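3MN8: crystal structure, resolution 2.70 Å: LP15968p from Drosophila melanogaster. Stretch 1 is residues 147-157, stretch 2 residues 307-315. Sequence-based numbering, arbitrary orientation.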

# COMPACT_ATOMS: atom_id res chain seq x y z
N GLY A 147 -9.62 -3.31 -17.84
CA GLY A 147 -10.17 -1.97 -17.69
C GLY A 147 -9.32 -0.99 -18.44
O GLY A 147 -9.83 -0.12 -19.16
N TYR A 148 -8.01 -1.15 -18.30
CA TYR A 148 -7.04 -0.29 -18.95
C TYR A 148 -7.16 -0.39 -20.47
O TYR A 148 -7.41 0.61 -21.15
N ALA A 149 -6.99 -1.60 -20.98
CA ALA A 149 -7.14 -1.88 -22.41
C ALA A 149 -8.36 -1.20 -23.03
O ALA A 149 -8.34 -0.85 -24.20
N LEU A 150 -9.42 -1.03 -22.25
CA LEU A 150 -10.65 -0.43 -22.77
C LEU A 150 -10.68 1.10 -22.63
O LEU A 150 -11.59 1.76 -23.14
N SER A 151 -9.66 1.65 -21.97
CA SER A 151 -9.57 3.10 -21.74
C SER A 151 -8.81 3.86 -22.84
O SER A 151 -8.01 3.26 -23.57
N GLN A 152 -9.05 5.17 -22.95
CA GLN A 152 -8.44 5.99 -24.00
C GLN A 152 -7.48 7.05 -23.49
O GLN A 152 -7.90 8.04 -22.87
N GLU A 153 -6.20 6.87 -23.77
CA GLU A 153 -5.19 7.85 -23.38
C GLU A 153 -5.63 9.25 -23.79
O GLU A 153 -6.05 9.47 -24.92
N GLY A 154 -5.54 10.19 -22.85
CA GLY A 154 -5.92 11.57 -23.11
C GLY A 154 -7.16 11.96 -22.34
O GLY A 154 -7.36 13.13 -22.02
N ASN A 155 -8.00 10.99 -22.01
CA ASN A 155 -9.23 11.26 -21.28
C ASN A 155 -9.04 11.65 -19.81
O ASN A 155 -8.90 10.79 -18.92
N CYS A 156 -9.04 12.96 -19.54
CA CYS A 156 -9.00 13.43 -18.17
C CYS A 156 -10.23 12.92 -17.43
O CYS A 156 -10.15 12.51 -16.27
N GLU A 157 -11.37 12.95 -18.12
CA GLU A 157 -12.60 12.39 -17.58
C GLU A 157 -12.87 10.99 -18.13
O GLU A 157 -12.56 10.69 -19.28
N SER A 307 -3.54 12.69 -10.15
CA SER A 307 -3.77 13.76 -11.11
C SER A 307 -5.23 14.15 -11.17
O SER A 307 -6.12 13.37 -10.79
N CYS A 308 -5.47 15.38 -11.62
CA CYS A 308 -6.82 15.84 -11.93
C CYS A 308 -7.31 15.14 -13.17
O CYS A 308 -8.46 14.72 -13.25
N CYS A 309 -6.42 15.02 -14.16
CA CYS A 309 -6.73 14.26 -15.36
C CYS A 309 -6.48 12.75 -15.16
O CYS A 309 -5.35 12.31 -14.91
N LYS A 310 -7.56 11.97 -15.26
CA LYS A 310 -7.47 10.54 -15.03
C LYS A 310 -6.43 9.87 -15.93
O LYS A 310 -5.59 9.10 -15.46
N TYR A 311 -6.49 10.17 -17.22
CA TYR A 311 -5.60 9.56 -18.22
C TYR A 311 -4.87 10.64 -19.02
O TYR A 311 -5.28 10.95 -20.13
N PRO A 312 -3.79 11.21 -18.47
CA PRO A 312 -3.07 12.27 -19.18
C PRO A 312 -2.19 11.70 -20.28
O PRO A 312 -2.17 10.48 -20.47
N ALA A 313 -1.49 12.56 -21.01
CA ALA A 313 -0.61 12.13 -22.09
C ALA A 313 0.79 11.84 -21.57
O ALA A 313 1.21 12.39 -20.55
N ALA A 314 1.51 10.99 -22.29
CA ALA A 314 2.85 10.56 -21.89
C ALA A 314 3.78 11.70 -21.45
O ALA A 314 4.44 11.60 -20.42
N SER A 315 3.83 12.78 -22.23
CA SER A 315 4.75 13.89 -21.98
C SER A 315 4.59 14.41 -20.56
O SER A 315 5.51 15.03 -20.01

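Three backbone hydrogen bonds and one disulfide hold the two stretches together. Lys 310 N donates to Cys 156 O at 2.8 Å, with a fairly straight N-H...O angle of 159°. Gly 154 N donates to Tyr 311 O at 2.8 Å, and Tyr 311 N donates to Asn 155 O at 3.0 Å. These last two are more bent, at 131° and 136°.

The disulfide joins Cys 156 SG to Cys 309 SG at 2.0 Å, with chi3 of -99°. Cys 156 is in the m rotamer and Cys 309 in t. Both CA-to-CB bonds point sideways. The backbones run close here, with Cys 156 CA 3.7 Å from Cys 309 CA. Cys 308 does not share in it; it is bonded covalently to a group elsewhere in the structure.

Tyr 311 is the main side chain of the contact. It points toward stretch 1, has chi1 t, and is buried. A type II turn from Gln 152 to Asn 155 wraps against its ring. Glu 153 CA sits over one ring face, 3.2 Å from the centroid of the Tyr 311 ring and only 7° off the normal, a CH-pi contact. Ser 151, rotamer m, also points toward stretch 2; its CB meets the ring edge, 4.0 Å from Tyr 311 CE1. Its OG turns back to the helix and donates to Gly 147 O at 3.0 Å.

Tyr 148, chi1 t, starts sideways but its end comes nearer. Its CE1 lies 3.2 Å from Tyr 311 OH, and the two OH atoms of Tyr 148 and Tyr 311 are also 3.2 Å apart.

Glu 153 is extended, with chi1 and chi2 both t. Its OE1 reaches within 3.5 Å of Ala 314 N. Lys 310, chi1 m, and Asn 155, chi1 -94°, lead their ends away. Gly 154 has phi 112°, where a CB would jam against the preceding carbonyl O.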

# COMPACT_ATOMS: atom_id res chain seq x y z
CB TYR A 148 -5.63 -0.68 -18.52
CG TYR A 148 -4.53 0.04 -19.26
CD1 TYR A 148 -4.30 1.40 -19.06
CD2 TYR A 148 -3.70 -0.63 -20.14
CE1 TYR A 148 -3.29 2.07 -19.73
CE2 TYR A 148 -2.68 0.03 -20.81
CZ TYR A 148 -2.48 1.38 -20.60
OH TYR A 148 -1.48 2.04 -21.25
CB ALA A 149 -7.20 -3.39 -22.65
CB LEU A 150 -11.89 -1.07 -22.13
CG LEU A 150 -12.13 -2.53 -22.54
CD1 LEU A 150 -12.82 -3.28 -21.44
CD2 LEU A 150 -12.92 -2.62 -23.82
CB SER A 151 -8.97 3.38 -20.36
OG SER A 151 -9.77 2.83 -19.32
CB GLN A 152 -9.53 6.67 -24.83
CG GLN A 152 -8.99 7.63 -25.88
CD GLN A 152 -10.09 8.34 -26.63
OE1 GLN A 152 -9.85 9.33 -27.33
NE2 GLN A 152 -11.31 7.84 -26.50
CB GLU A 153 -3.84 7.52 -24.02
CG GLU A 153 -2.75 8.51 -23.66
CD GLU A 153 -1.44 8.20 -24.36
OE1 GLU A 153 -0.59 9.12 -24.45
OE2 GLU A 153 -1.27 7.05 -24.81
CB ASN A 155 -10.17 10.06 -21.38
CG ASN A 155 -11.17 10.21 -22.52
OD1 ASN A 155 -11.61 9.22 -23.12
ND2 ASN A 155 -11.52 11.45 -22.82
CB CYS A 156 -8.91 14.96 -18.13
SG CYS A 156 -7.29 15.62 -18.59
CB GLU A 157 -13.79 13.31 -17.89
CG GLU A 157 -13.79 14.61 -17.09
CD GLU A 157 -13.35 15.80 -17.91
OE1 GLU A 157 -14.19 16.39 -18.62
OE2 GLU A 157 -12.15 16.16 -17.83
CB SER A 307 -3.31 13.32 -12.50
OG SER A 307 -3.82 12.04 -12.81
CB CYS A 308 -6.82 17.36 -12.15
SG CYS A 308 -6.67 18.30 -10.62
CB CYS A 309 -5.91 14.77 -16.53
SG CYS A 309 -6.31 13.91 -18.06
CB LYS A 310 -8.84 9.88 -15.22
CG LYS A 310 -9.88 10.34 -14.22
CD LYS A 310 -11.21 9.61 -14.39
CE LYS A 310 -11.99 9.58 -13.06
NZ LYS A 310 -13.26 8.76 -13.09
CB TYR A 311 -6.40 8.69 -19.19
CG TYR A 311 -5.60 7.59 -19.88
CD1 TYR A 311 -6.21 6.40 -20.25
CD2 TYR A 311 -4.24 7.74 -20.14
CE1 TYR A 311 -5.51 5.38 -20.87
CE2 TYR A 311 -3.52 6.71 -20.75
CZ TYR A 311 -4.16 5.54 -21.12
OH TYR A 311 -3.47 4.52 -21.74
CB PRO A 312 -2.21 12.93 -18.09
CG PRO A 312 -2.61 12.25 -16.77
CD PRO A 312 -3.20 10.93 -17.14
CB ALA A 313 -0.55 13.19 -23.21
CB ALA A 314 3.49 9.75 -23.00
CB SER A 315 4.53 15.03 -22.99
OG SER A 315 3.23 15.59 -22.88